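PDB 3HPD: hydroxyethylthiazole kinase from Pyrococcus horikoshii, which probably catalyses magnesium-dependent, ATP-driven phosphorylation of the hydroxyl group of 4-methyl-5-beta-hydroxyethylthiazole, a step in the making of thiamine diphosphate. Local coordinates for residues 176-181 / 258-263; 219-224 / 244-249; 5-10 / 202-207; 126-131 / 155-160; 184-189 / 233-238. All coordinates share one frame; numbering follows the deposited sequence.

Contact 1. Residues 176-181 / 258-263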
# COMPACT_ATOMS: atom_id res chain seq x y z
N ARG A 176 -30.76 8.94 19.30
CA ARG A 176 -30.40 10.24 18.74
C ARG A 176 -29.80 10.04 17.35
O ARG A 176 -29.20 9.00 17.07
CB ARG A 176 -29.38 10.96 19.62
CG ARG A 176 -29.89 11.38 20.99
CD ARG A 176 -28.80 12.11 21.77
NE ARG A 176 -28.54 13.45 21.26
CZ ARG A 176 -27.55 14.23 21.68
NH1 ARG A 176 -26.71 13.80 22.61
NH2 ARG A 176 -27.41 15.45 21.18
N THR A 177 -29.95 11.04 16.49
CA THR A 177 -29.42 10.95 15.14
C THR A 177 -28.83 12.28 14.69
O THR A 177 -29.36 13.35 15.00
CB THR A 177 -30.54 10.53 14.15
OG1 THR A 177 -31.05 9.25 14.52
CG2 THR A 177 -30.00 10.46 12.73
N PHE A 178 -27.72 12.19 13.96
CA PHE A 178 -27.04 13.37 13.44
C PHE A 178 -26.88 13.26 11.94
O PHE A 178 -26.72 12.16 11.40
CB PHE A 178 -25.65 13.51 14.07
CG PHE A 178 -25.66 14.02 15.48
CD1 PHE A 178 -25.68 15.39 15.74
CD2 PHE A 178 -25.66 13.14 16.55
CE1 PHE A 178 -25.69 15.87 17.05
CE2 PHE A 178 -25.68 13.60 17.86
CZ PHE A 178 -25.69 14.97 18.11
N ALA A 179 -26.93 14.40 11.26
CA ALA A 179 -26.76 14.45 9.81
C ALA A 179 -25.50 15.25 9.55
O ALA A 179 -25.32 16.33 10.12
CB ALA A 179 -27.96 15.12 9.16
N VAL A 180 -24.61 14.72 8.72
CA VAL A 180 -23.36 15.39 8.39
C VAL A 180 -23.38 15.78 6.91
O VAL A 180 -23.54 14.91 6.05
CB VAL A 180 -22.15 14.48 8.65
CG1 VAL A 180 -20.87 15.17 8.20
CG2 VAL A 180 -22.07 14.14 10.13
N TYR A 181 -23.22 17.07 6.63
CA TYR A 181 -23.25 17.56 5.26
C TYR A 181 -21.88 17.83 4.65
O TYR A 181 -21.78 18.15 3.46
CB TYR A 181 -24.09 18.84 5.19
CG TYR A 181 -25.50 18.67 5.72
CD1 TYR A 181 -26.47 18.02 4.96
CD2 TYR A 181 -25.84 19.12 6.99
CE1 TYR A 181 -27.76 17.82 5.46
CE2 TYR A 181 -27.12 18.92 7.50
CZ TYR A 181 -28.07 18.27 6.74
OH TYR A 181 -29.33 18.07 7.25
N ALA A 258 -17.70 23.33 9.64
CA ALA A 258 -18.62 22.27 10.05
C ALA A 258 -20.07 22.47 9.60
O ALA A 258 -20.65 23.55 9.77
CB ALA A 258 -18.57 22.08 11.57
N LYS A 259 -20.63 21.42 9.01
CA LYS A 259 -22.02 21.41 8.56
C LYS A 259 -22.62 20.14 9.15
O LYS A 259 -22.55 19.07 8.54
CB LYS A 259 -22.11 21.36 7.03
CG LYS A 259 -21.44 22.52 6.32
CD LYS A 259 -21.72 22.47 4.82
CE LYS A 259 -21.00 23.57 4.07
NZ LYS A 259 -21.28 24.91 4.64
N VAL A 260 -23.19 20.26 10.34
CA VAL A 260 -23.77 19.11 11.03
C VAL A 260 -24.94 19.55 11.91
O VAL A 260 -24.93 20.64 12.47
CB VAL A 260 -22.70 18.42 11.92
CG1 VAL A 260 -22.05 19.44 12.84
CG2 VAL A 260 -23.33 17.30 12.73
N ARG A 261 -25.95 18.69 12.02
CA ARG A 261 -27.11 19.01 12.84
C ARG A 261 -27.74 17.76 13.43
O ARG A 261 -27.62 16.67 12.87
CB ARG A 261 -28.16 19.75 12.00
CG ARG A 261 -28.62 18.99 10.76
CD ARG A 261 -29.64 19.79 9.96
NE ARG A 261 -30.96 19.81 10.60
CZ ARG A 261 -31.90 18.89 10.41
NH1 ARG A 261 -31.68 17.87 9.60
NH2 ARG A 261 -33.07 18.99 11.04
N GLU A 262 -28.38 17.92 14.58
CA GLU A 262 -29.05 16.79 15.21
C GLU A 262 -30.43 16.72 14.58
O GLU A 262 -31.10 17.74 14.40
CB GLU A 262 -29.19 16.99 16.72
CG GLU A 262 -29.47 15.68 17.44
CD GLU A 262 -29.69 15.85 18.93
OE1 GLU A 262 -29.08 16.76 19.52
OE2 GLU A 262 -30.45 15.05 19.50
N VAL A 263 -30.85 15.51 14.23
CA VAL A 263 -32.14 15.30 13.58
C VAL A 263 -33.25 14.89 14.54
O VAL A 263 -33.00 14.39 15.63
CB VAL A 263 -32.00 14.22 12.47
CG1 VAL A 263 -33.37 13.85 11.93
CG2 VAL A 263 -31.12 14.75 11.35
O HOH W 1 -31.72 13.03 17.63
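Arg-176 and Glu-262 form a two-bond salt bridge, side-on and at about a right angle, NE lying 3.1 Å from Glu-262 OE2 and NH2 2.7 Å from Glu-262 OE1. Both oxygens lie near the guanidinium plane but are reached from above the carboxylate, the two planes 56° apart. Glu-262 CG is anti to its backbone N (chi1 -162°), which carries it over one face of the Phe-178 ring, 4.0 Å from the centroid, in a CH-pi contact. An alanine in place of Arg-176 would probably leave this carboxylate without its charged mate, with a water remaining at OE2. On the other face Ala-179 CB packs 3.9 Å from Val-263 CG2. In the backbone, Ala-179 and Arg-261 form a hydrogen-bonded pair (Ala-179 N to Arg-261 O 2.9 Å, Arg-261 N to Ala-179 O 3.1 Å), flanked by the non-hydrogen-bonded pairs Phe-178/Glu-262 and Val-180/Val-260. Such alternation marks an antiparallel ladder; here it adds outermost strand 260-263 to the mixed sheet of this ribokinase-clan fold.

Contact 2. Residues 219-224 / 244-249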
# COMPACT_ATOMS: atom_id res chain seq x y z
N VAL A 219 -17.38 14.53 10.37
CA VAL A 219 -17.26 15.97 10.18
C VAL A 219 -15.81 16.34 9.91
O VAL A 219 -15.50 17.08 8.97
CB VAL A 219 -17.76 16.73 11.43
CG1 VAL A 219 -17.34 18.20 11.36
CG2 VAL A 219 -19.28 16.62 11.52
N THR A 220 -14.91 15.82 10.73
CA THR A 220 -13.49 16.10 10.57
C THR A 220 -12.98 15.68 9.19
O THR A 220 -12.30 16.45 8.51
CB THR A 220 -12.66 15.39 11.66
OG1 THR A 220 -13.02 15.92 12.94
CG2 THR A 220 -11.17 15.62 11.44
N PHE A 221 -13.30 14.46 8.78
CA PHE A 221 -12.84 13.97 7.48
C PHE A 221 -13.52 14.71 6.33
O PHE A 221 -12.90 14.99 5.30
CB PHE A 221 -13.10 12.47 7.35
CG PHE A 221 -12.50 11.86 6.12
CD1 PHE A 221 -11.12 11.64 6.04
CD2 PHE A 221 -13.29 11.54 5.02
CE1 PHE A 221 -10.55 11.10 4.89
CE2 PHE A 221 -12.73 10.99 3.87
CZ PHE A 221 -11.35 10.77 3.80
N GLY A 222 -14.80 15.01 6.51
CA GLY A 222 -15.55 15.71 5.48
C GLY A 222 -14.97 17.09 5.23
O GLY A 222 -14.88 17.54 4.09
N ILE A 223 -14.58 17.77 6.31
CA ILE A 223 -13.98 19.10 6.20
C ILE A 223 -12.61 18.98 5.55
O ILE A 223 -12.23 19.82 4.72
CB ILE A 223 -13.83 19.76 7.59
CG1 ILE A 223 -15.22 20.03 8.19
CG2 ILE A 223 -13.03 21.06 7.46
CD1 ILE A 223 -15.19 20.66 9.58
N ALA A 224 -11.85 17.95 5.91
CA ALA A 224 -10.52 17.76 5.34
C ALA A 224 -10.66 17.59 3.83
O ALA A 224 -9.83 18.07 3.06
CB ALA A 224 -9.85 16.52 5.96
N ASP A 244 -2.75 16.17 4.74
CA ASP A 244 -2.32 17.49 5.15
C ASP A 244 -3.38 18.14 6.02
O ASP A 244 -3.06 18.71 7.07
CB ASP A 244 -2.06 18.39 3.94
CG ASP A 244 -0.77 18.05 3.22
OD1 ASP A 244 -0.07 17.11 3.66
OD2 ASP A 244 -0.45 18.72 2.23
N TRP A 245 -4.63 18.05 5.61
CA TRP A 245 -5.70 18.67 6.37
C TRP A 245 -6.18 17.92 7.60
O TRP A 245 -6.74 18.52 8.51
CB TRP A 245 -6.85 19.05 5.44
CG TRP A 245 -6.48 20.30 4.71
CD1 TRP A 245 -5.97 20.40 3.45
CD2 TRP A 245 -6.41 21.61 5.29
NE1 TRP A 245 -5.58 21.70 3.20
CE2 TRP A 245 -5.83 22.46 4.32
CE3 TRP A 245 -6.76 22.14 6.53
CZ2 TRP A 245 -5.60 23.82 4.56
CZ3 TRP A 245 -6.54 23.49 6.77
CH2 TRP A 245 -5.96 24.31 5.79
N LEU A 246 -5.97 16.61 7.65
CA LEU A 246 -6.36 15.86 8.84
C LEU A 246 -5.42 16.34 9.95
O LEU A 246 -5.75 16.27 11.14
CB LEU A 246 -6.21 14.36 8.62
CG LEU A 246 -7.34 13.73 7.82
CD1 LEU A 246 -7.06 12.25 7.59
CD2 LEU A 246 -8.66 13.91 8.58
N TYR A 247 -4.26 16.82 9.53
CA TYR A 247 -3.23 17.33 10.44
C TYR A 247 -3.46 18.80 10.78
O TYR A 247 -3.32 19.21 11.93
CB TYR A 247 -1.86 17.18 9.76
CG TYR A 247 -0.68 17.70 10.56
CD1 TYR A 247 -0.12 16.96 11.60
CD2 TYR A 247 -0.10 18.93 10.24
CE1 TYR A 247 0.99 17.43 12.30
CE2 TYR A 247 1.01 19.41 10.93
CZ TYR A 247 1.55 18.65 11.96
OH TYR A 247 2.66 19.11 12.63
N ARG A 248 -3.82 19.60 9.77
CA ARG A 248 -4.04 21.03 9.96
C ARG A 248 -5.38 21.44 10.56
O ARG A 248 -5.48 22.49 11.20
CB ARG A 248 -3.88 21.77 8.62
CG ARG A 248 -2.52 21.63 7.98
CD ARG A 248 -2.45 22.42 6.68
NE ARG A 248 -2.57 23.86 6.90
CZ ARG A 248 -2.55 24.77 5.94
NH1 ARG A 248 -2.41 24.41 4.67
NH2 ARG A 248 -2.66 26.06 6.24
N ILE A 249 -6.41 20.63 10.37
CA ILE A 249 -7.72 20.98 10.90
C ILE A 249 -7.62 21.29 12.40
O ILE A 249 -6.95 20.58 13.15
CB ILE A 249 -8.76 19.87 10.64
CG1 ILE A 249 -10.15 20.35 11.04
CG2 ILE A 249 -8.38 18.60 11.41
CD1 ILE A 249 -11.28 19.44 10.56
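Ile-249, Leu-246 and Trp-245 pack on one side of helix 210-231 in a buried helix-helix contact of this ribokinase-clan fold, the short axes passing 9.0 Å apart at 125°. Apolar side-chain contacts form the first group. Leu-246 CD2 touches Ala-224 CB at 3.9 Å and reaches Phe-221 CD1 at 4.2 Å. Ile-249 is the first residue beyond the helical stretch; chi1 (-172°) sets its CG1 anti to the backbone N, and the extended chi2 carries CD1 between two side chains one turn apart, 3.9 Å from Thr-220 CG2 and also 3.9 Å from Ile-223 CG2. A second kind sets side chain against main chain: the same CD1 lies 3.8 Å from Thr-220 O, while Trp-245 CB rests 3.9 Å from Ala-224 CA. Polar ends look elsewhere, Thr-220 OG1 bonding to Ser-216 O and Trp-245 NE1 to Glu-231 OE1. Asp-244, on the same helix, bonds through OD2 to Ser-237 OG of a neighbouring subunit. The indole leads away from residues 219-224 toward the later part of helix 210-231, where Lys-227 makes a cation-pi contact with it. Within 244-249, Trp-245 CH2 sits 3.4 Å above the centre of the Arg-248 guanidinium plane.

Contact 3. Residues 5-10 / 202-207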
# COMPACT_ATOMS: atom_id res chain seq x y z
N ILE A 5 -15.17 19.59 18.46
CA ILE A 5 -13.93 20.31 18.72
C ILE A 5 -13.24 19.68 19.93
O ILE A 5 -12.03 19.48 19.93
CB ILE A 5 -14.21 21.81 19.00
CG1 ILE A 5 -14.62 22.50 17.70
CG2 ILE A 5 -12.98 22.47 19.62
CD1 ILE A 5 -15.06 23.95 17.88
N GLU A 6 -14.02 19.36 20.95
CA GLU A 6 -13.47 18.76 22.15
C GLU A 6 -12.96 17.34 21.91
O GLU A 6 -11.95 16.94 22.49
CB GLU A 6 -14.51 18.78 23.27
CG GLU A 6 -14.81 20.18 23.79
CD GLU A 6 -13.54 20.94 24.18
OE1 GLU A 6 -12.77 20.42 25.01
OE2 GLU A 6 -13.32 22.04 23.65
N ALA A 7 -13.65 16.58 21.07
CA ALA A 7 -13.22 15.22 20.77
C ALA A 7 -11.88 15.23 20.04
O ALA A 7 -10.98 14.44 20.35
CB ALA A 7 -14.27 14.51 19.91
N LEU A 8 -11.74 16.14 19.08
CA LEU A 8 -10.50 16.25 18.31
C LEU A 8 -9.36 16.58 19.25
O LEU A 8 -8.28 16.00 19.16
CB LEU A 8 -10.63 17.35 17.25
CG LEU A 8 -9.39 17.57 16.37
CD1 LEU A 8 -9.08 16.29 15.60
CD2 LEU A 8 -9.64 18.72 15.41
N LYS A 9 -9.60 17.52 20.16
CA LYS A 9 -8.58 17.91 21.12
C LYS A 9 -8.18 16.72 21.98
O LYS A 9 -6.99 16.52 22.25
CB LYS A 9 -9.10 19.05 22.01
CG LYS A 9 -9.25 20.37 21.26
CD LYS A 9 -9.80 21.47 22.17
CE LYS A 9 -9.92 22.79 21.42
NZ LYS A 9 -10.49 23.86 22.28
N ARG A 10 -9.16 15.92 22.40
CA ARG A 10 -8.88 14.74 23.22
C ARG A 10 -8.05 13.71 22.46
O ARG A 10 -7.15 13.09 23.04
CB ARG A 10 -10.18 14.09 23.69
CG ARG A 10 -10.90 14.87 24.79
CD ARG A 10 -11.84 13.98 25.58
NE ARG A 10 -12.92 13.44 24.76
CZ ARG A 10 -13.85 14.19 24.17
NH1 ARG A 10 -13.83 15.51 24.31
NH2 ARG A 10 -14.80 13.62 23.43
N GLY A 202 -12.02 4.99 14.93
CA GLY A 202 -11.37 4.19 15.96
C GLY A 202 -10.65 5.08 16.95
O GLY A 202 -10.64 4.81 18.15
N ALA A 203 -10.03 6.15 16.45
CA ALA A 203 -9.32 7.08 17.32
C ALA A 203 -10.31 7.87 18.18
O ALA A 203 -10.10 8.04 19.38
CB ALA A 203 -8.47 8.04 16.48
N PHE A 204 -11.39 8.35 17.57
CA PHE A 204 -12.38 9.12 18.30
C PHE A 204 -13.13 8.30 19.34
O PHE A 204 -13.40 8.79 20.44
CB PHE A 204 -13.39 9.74 17.33
CG PHE A 204 -12.89 10.97 16.63
CD1 PHE A 204 -12.85 12.20 17.29
CD2 PHE A 204 -12.44 10.91 15.32
CE1 PHE A 204 -12.37 13.34 16.66
CE2 PHE A 204 -11.95 12.05 14.67
CZ PHE A 204 -11.92 13.27 15.34
N VAL A 205 -13.45 7.06 19.01
CA VAL A 205 -14.20 6.22 19.95
C VAL A 205 -13.36 5.83 21.16
O VAL A 205 -13.89 5.39 22.19
CB VAL A 205 -14.77 4.95 19.24
CG1 VAL A 205 -13.70 3.87 19.12
CG2 VAL A 205 -15.99 4.45 19.99
N ALA A 206 -12.05 6.00 21.06
CA ALA A 206 -11.16 5.70 22.17
C ALA A 206 -11.25 6.80 23.23
O ALA A 206 -10.91 6.58 24.39
CB ALA A 206 -9.72 5.56 21.68
N VAL A 207 -11.72 7.98 22.83
CA VAL A 207 -11.81 9.10 23.76
C VAL A 207 -13.21 9.69 24.00
O VAL A 207 -13.36 10.60 24.82
CB VAL A 207 -10.87 10.25 23.33
CG1 VAL A 207 -9.43 9.76 23.30
CG2 VAL A 207 -11.28 10.78 21.96
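The Phe-204 ring presents its edge to helix 2-14: Ala-7 CB lies near the ring plane, 3.8 Å from Phe-204 CD1, and Leu-8 N is also near that plane, 3.8 Å from Phe-204 CE1. At the end of the ring Phe-204 CZ comes 4.2 Å from Leu-8 CD1, the two side chains passing obliquely. The other flat group is the Arg-10 guanidinium. One of its faces rests on the main chain of its own helix, Ala-7 CA being 3.2 Å above the plane and offset toward the rim, while the edge meets the Val-207 carbonyl. There Arg-10 NE donates to Val-207 O at 2.9 Å, a fairly straight bond (164° at the hydrogen) in which the donor stands 45° above the carbonyl plane. The bend at chi3 (-63°) places NE for this bond. Nearer the backbone, Arg-10 CB packs 3.9 Å from Val-207 CG2. An alanine at the position of Arg-10 would keep that CB contact but remove NE, and the Val-207 carbonyl would probably lose its link to helix 2-14. Phe-204 also packs on Leu-37, Ala-213, Ser-216 and Thr-220, from helices 27-37 and 210-231. The arrangement is buried helix packing in the alpha/beta fold of the ribokinase clan, joining N-terminal helix 2-14 to helix 193-205 and the residues just after it.

Contact 4. Residues 126-131 / 155-160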
# COMPACT_ATOMS: atom_id res chain seq x y z
N ALA A 126 -28.03 -4.15 3.11
CA ALA A 126 -27.87 -5.59 2.88
C ALA A 126 -27.76 -6.33 4.21
O ALA A 126 -28.28 -7.44 4.35
CB ALA A 126 -26.64 -5.85 2.03
N LEU A 127 -27.09 -5.72 5.18
CA LEU A 127 -26.91 -6.34 6.49
C LEU A 127 -28.22 -6.38 7.28
O LEU A 127 -28.52 -7.37 7.94
CB LEU A 127 -25.86 -5.58 7.31
CG LEU A 127 -24.42 -5.65 6.81
CD1 LEU A 127 -23.53 -4.77 7.67
CD2 LEU A 127 -23.93 -7.10 6.85
N LEU A 128 -28.99 -5.30 7.21
CA LEU A 128 -30.26 -5.23 7.91
C LEU A 128 -31.27 -6.16 7.23
O LEU A 128 -32.12 -6.77 7.90
CB LEU A 128 -30.80 -3.80 7.90
CG LEU A 128 -32.13 -3.55 8.61
CD1 LEU A 128 -32.00 -3.93 10.09
CD2 LEU A 128 -32.52 -2.09 8.46
N GLY A 129 -31.18 -6.26 5.91
CA GLY A 129 -32.09 -7.12 5.17
C GLY A 129 -31.84 -8.59 5.43
O GLY A 129 -32.76 -9.34 5.73
N GLU A 130 -30.58 -9.00 5.32
CA GLU A 130 -30.19 -10.39 5.55
C GLU A 130 -30.49 -10.77 6.99
O GLU A 130 -31.02 -11.85 7.26
CB GLU A 130 -28.70 -10.57 5.27
CG GLU A 130 -28.24 -12.01 5.16
CD GLU A 130 -28.89 -12.75 4.01
OE1 GLU A 130 -29.12 -12.11 2.95
OE2 GLU A 130 -29.16 -13.96 4.14
N GLU A 131 -30.15 -9.88 7.92
CA GLU A 131 -30.38 -10.12 9.34
C GLU A 131 -31.84 -10.47 9.63
O GLU A 131 -32.13 -11.40 10.38
CB GLU A 131 -29.98 -8.89 10.15
CG GLU A 131 -30.14 -9.02 11.67
CD GLU A 131 -29.35 -10.18 12.24
OE1 GLU A 131 -28.40 -10.66 11.58
OE2 GLU A 131 -29.66 -10.61 13.37
N ALA A 155 -29.25 0.56 13.75
CA ALA A 155 -28.69 0.81 15.08
C ALA A 155 -29.44 0.02 16.15
O ALA A 155 -28.83 -0.53 17.07
CB ALA A 155 -28.74 2.30 15.40
N ARG A 156 -30.76 -0.05 16.02
CA ARG A 156 -31.56 -0.79 16.99
C ARG A 156 -31.40 -2.29 16.76
O ARG A 156 -31.29 -3.08 17.70
CB ARG A 156 -33.03 -0.40 16.89
CG ARG A 156 -33.27 1.09 17.08
CD ARG A 156 -34.73 1.38 17.37
NE ARG A 156 -34.95 2.81 17.56
CZ ARG A 156 -35.92 3.32 18.32
NH1 ARG A 156 -36.75 2.51 18.97
NH2 ARG A 156 -36.05 4.64 18.43
N GLU A 157 -31.37 -2.69 15.49
CA GLU A 157 -31.22 -4.09 15.13
C GLU A 157 -29.93 -4.69 15.68
O GLU A 157 -29.93 -5.76 16.27
CB GLU A 157 -31.24 -4.24 13.61
CG GLU A 157 -31.11 -5.67 13.12
CD GLU A 157 -32.31 -6.53 13.48
OE1 GLU A 157 -33.44 -6.15 13.13
OE2 GLU A 157 -32.11 -7.58 14.13
N PHE A 158 -28.82 -3.97 15.49
CA PHE A 158 -27.52 -4.45 15.94
C PHE A 158 -27.05 -3.89 17.28
O PHE A 158 -25.91 -4.11 17.69
CB PHE A 158 -26.48 -4.16 14.86
CG PHE A 158 -26.78 -4.81 13.54
CD1 PHE A 158 -26.82 -6.20 13.44
CD2 PHE A 158 -27.08 -4.05 12.42
CE1 PHE A 158 -27.15 -6.82 12.24
CE2 PHE A 158 -27.41 -4.67 11.21
CZ PHE A 158 -27.44 -6.05 11.12
N ASN A 159 -27.95 -3.18 17.97
CA ASN A 159 -27.65 -2.60 19.27
C ASN A 159 -26.29 -1.90 19.30
O ASN A 159 -25.44 -2.19 20.14
CB ASN A 159 -27.69 -3.69 20.35
CG ASN A 159 -27.57 -3.13 21.75
OD1 ASN A 159 -28.19 -2.11 22.08
ND2 ASN A 159 -26.78 -3.79 22.59
N THR A 160 -26.10 -0.96 18.38
CA THR A 160 -24.84 -0.25 18.29
C THR A 160 -25.07 1.09 17.59
O THR A 160 -26.20 1.42 17.24
CB THR A 160 -23.81 -1.07 17.47
OG1 THR A 160 -22.51 -0.47 17.56
CG2 THR A 160 -24.23 -1.14 16.00
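Glu-131 and Glu-157 both carry CG anti to the backbone N (chi1 -179° in each) and both bend at chi2, which brings the two acidic side chains obliquely past one another between their helices. Glu-131 CG comes 3.5 Å from Glu-157 OE2, and the carboxylate oxygens Glu-131 OE2 and Glu-157 OE2 are only 4.0 Å apart; like charges at this spacing would probably repel, although both residues are exposed to solvent. Leu-128 packs its CD1 branch 3.6 Å from Glu-157 CG. That same CG lies 4.1 Å above the centre of the Phe-158 ring, so it touches both the leucine methyl and the ring of its own neighbour. The ring itself points its edge at helix 121-131, with Phe-158 CZ 3.6 Å from Leu-127 O, while Glu-131 CG approaches Phe-158 CE1 obliquely at 3.8 Å. Phe-158 stands where the chain leaves helical geometry, and the helix ends there in a Schellman motif with Asn-159 at C-prime, Thr-160 N bonding to Ala-155 O at 3.1 Å. Helix 121-131 also packs on helix 100-112 through Leu-127 and Glu-131, and together with helix 144-157 it lies in the connection between the adjacent parallel strands 116-120 and 161-165.

Contact 5. Residues 184-189 / 233-238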
# COMPACT_ATOMS: atom_id res chain seq x y z
N HIS A 184 -16.79 16.01 -0.05
CA HIS A 184 -16.64 16.43 -1.44
C HIS A 184 -16.70 15.21 -2.34
O HIS A 184 -16.15 14.16 -2.02
CB HIS A 184 -15.32 17.17 -1.65
CG HIS A 184 -15.25 17.89 -2.96
ND1 HIS A 184 -15.04 17.23 -4.16
CD2 HIS A 184 -15.48 19.18 -3.29
CE1 HIS A 184 -15.15 18.09 -5.16
NE2 HIS A 184 -15.42 19.28 -4.65
N GLU A 185 -17.36 15.36 -3.49
CA GLU A 185 -17.51 14.25 -4.42
C GLU A 185 -16.23 13.64 -4.97
O GLU A 185 -16.24 12.49 -5.39
CB GLU A 185 -18.41 14.67 -5.59
CG GLU A 185 -18.03 15.97 -6.26
CD GLU A 185 -18.85 16.25 -7.50
OE1 GLU A 185 -20.07 15.97 -7.48
OE2 GLU A 185 -18.29 16.75 -8.50
N LEU A 186 -15.13 14.38 -4.96
CA LEU A 186 -13.89 13.82 -5.49
C LEU A 186 -13.40 12.64 -4.65
O LEU A 186 -12.55 11.87 -5.09
CB LEU A 186 -12.79 14.89 -5.59
CG LEU A 186 -11.56 14.49 -6.42
CD1 LEU A 186 -12.00 14.10 -7.83
CD2 LEU A 186 -10.57 15.63 -6.48
N LEU A 187 -13.95 12.49 -3.45
CA LEU A 187 -13.58 11.37 -2.59
C LEU A 187 -13.91 10.08 -3.34
O LEU A 187 -13.32 9.03 -3.08
CB LEU A 187 -14.36 11.40 -1.27
CG LEU A 187 -13.90 12.39 -0.20
CD1 LEU A 187 -14.85 12.33 0.99
CD2 LEU A 187 -12.47 12.06 0.24
N GLY A 188 -14.85 10.17 -4.28
CA GLY A 188 -15.23 9.00 -5.05
C GLY A 188 -14.12 8.52 -5.97
O GLY A 188 -14.20 7.41 -6.51
N ARG A 189 -13.09 9.34 -6.17
CA ARG A 189 -11.98 8.97 -7.04
C ARG A 189 -10.73 8.57 -6.27
O ARG A 189 -9.65 8.43 -6.85
CB ARG A 189 -11.65 10.12 -8.00
CG ARG A 189 -12.79 10.51 -8.92
CD ARG A 189 -13.40 9.30 -9.63
NE ARG A 189 -14.34 9.71 -10.67
CZ ARG A 189 -14.03 9.85 -11.95
NH1 ARG A 189 -12.79 9.59 -12.37
NH2 ARG A 189 -14.94 10.27 -12.81
N LYS A 233 -7.53 19.87 -7.30
CA LYS A 233 -8.73 19.48 -8.04
C LYS A 233 -8.68 18.11 -8.71
O LYS A 233 -9.68 17.67 -9.29
CB LYS A 233 -9.03 20.53 -9.11
CG LYS A 233 -9.04 21.97 -8.61
CD LYS A 233 -10.24 22.24 -7.73
CE LYS A 233 -10.24 23.67 -7.21
NZ LYS A 233 -9.05 23.94 -6.35
N TYR A 234 -7.54 17.44 -8.62
CA TYR A 234 -7.38 16.13 -9.26
C TYR A 234 -7.05 15.05 -8.24
O TYR A 234 -6.39 15.32 -7.24
CB TYR A 234 -6.31 16.26 -10.34
CG TYR A 234 -6.52 17.51 -11.17
CD1 TYR A 234 -7.66 17.66 -11.97
CD2 TYR A 234 -5.62 18.57 -11.11
CE1 TYR A 234 -7.89 18.84 -12.68
CE2 TYR A 234 -5.85 19.76 -11.81
CZ TYR A 234 -6.98 19.88 -12.60
OH TYR A 234 -7.20 21.05 -13.30
N PRO A 235 -7.50 13.80 -8.48
CA PRO A 235 -7.33 12.62 -7.63
C PRO A 235 -6.00 12.37 -6.91
O PRO A 235 -6.00 12.08 -5.71
CB PRO A 235 -7.70 11.46 -8.55
CG PRO A 235 -8.69 12.07 -9.47
CD PRO A 235 -8.06 13.40 -9.79
N GLY A 236 -4.89 12.46 -7.63
CA GLY A 236 -3.60 12.22 -7.00
C GLY A 236 -3.22 13.27 -5.97
O GLY A 236 -2.94 12.96 -4.81
N SER A 237 -3.22 14.53 -6.39
CA SER A 237 -2.88 15.64 -5.50
C SER A 237 -3.92 15.80 -4.39
O SER A 237 -3.59 16.17 -3.27
CB SER A 237 -2.77 16.94 -6.30
OG SER A 237 -1.75 16.84 -7.28
N PHE A 238 -5.18 15.52 -4.72
CA PHE A 238 -6.27 15.61 -3.75
C PHE A 238 -6.05 14.60 -2.63
O PHE A 238 -6.22 14.92 -1.45
CB PHE A 238 -7.60 15.34 -4.47
CG PHE A 238 -8.78 15.19 -3.54
CD1 PHE A 238 -9.30 16.29 -2.86
CD2 PHE A 238 -9.40 13.95 -3.40
CE1 PHE A 238 -10.43 16.15 -2.04
CE2 PHE A 238 -10.52 13.80 -2.58
CZ PHE A 238 -11.04 14.90 -1.90
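Leu-186 lays its CD2 methyl over one face of the Phe-238 ring in a CH-pi contact, 3.9 Å from the centroid and 27° off the normal. The methyl is displaced toward the rim, and its nearest ring atom is Phe-238 CG at 3.5 Å. CD2 also touches the main chain, 3.6 Å from Lys-233 O. Leu-187 crosses the same ring at about a right angle, its CD2 meeting Phe-238 CZ at 3.8 Å, and Arg-189 CB packs 3.8 Å from Pro-235 CG. A second shell fixes these groups. Leu-186 N donates to His-184 ND1 at 3.0 Å, nearly straight (171° at the hydrogen) and close to the imidazole plane, and that ring in turn stacks on Tyr-229. In the other segment, Phe-238 N bonds to Tyr-234 O at 2.8 Å, closing the first turn of the helix from its N-cap residue. Farther out, Pro-235 packs on Tyr-247 of a neighbouring subunit, so this helix start also belongs to the subunit interface. The 3-10 segment 185-188 lies in the connection from strand 177-180 to helix 193-205; Leu-187 packs on Phe-221 and Ala-225 of helix 210-231, and Phe-238 on Ala-228 of that helix.

How the contacts relate
From the N terminus, residues 5-10 open contact 3, and contact 4 opens and closes within its span, joining helices 121-131 and 144-157. Strand residues 176-181 then open contact 1 and residues 184-189 open contact 5, both before 202-207 closes contact 3; contact 3 thus crosses both. Residues 219-224 open contact 2, 233-238 close contact 5 and 244-249 close contact 2, so these two cross while sharing helix 235-248. Residues 258-263 finally close contact 1 around both. Packing links the group: Val-219 meets Val-180 and Val-260, Ala-258 meets Ile-223, and Ile-249 meets Leu-8. Contact 4 touches none of the others, its centre about 30 Å from that of contact 2.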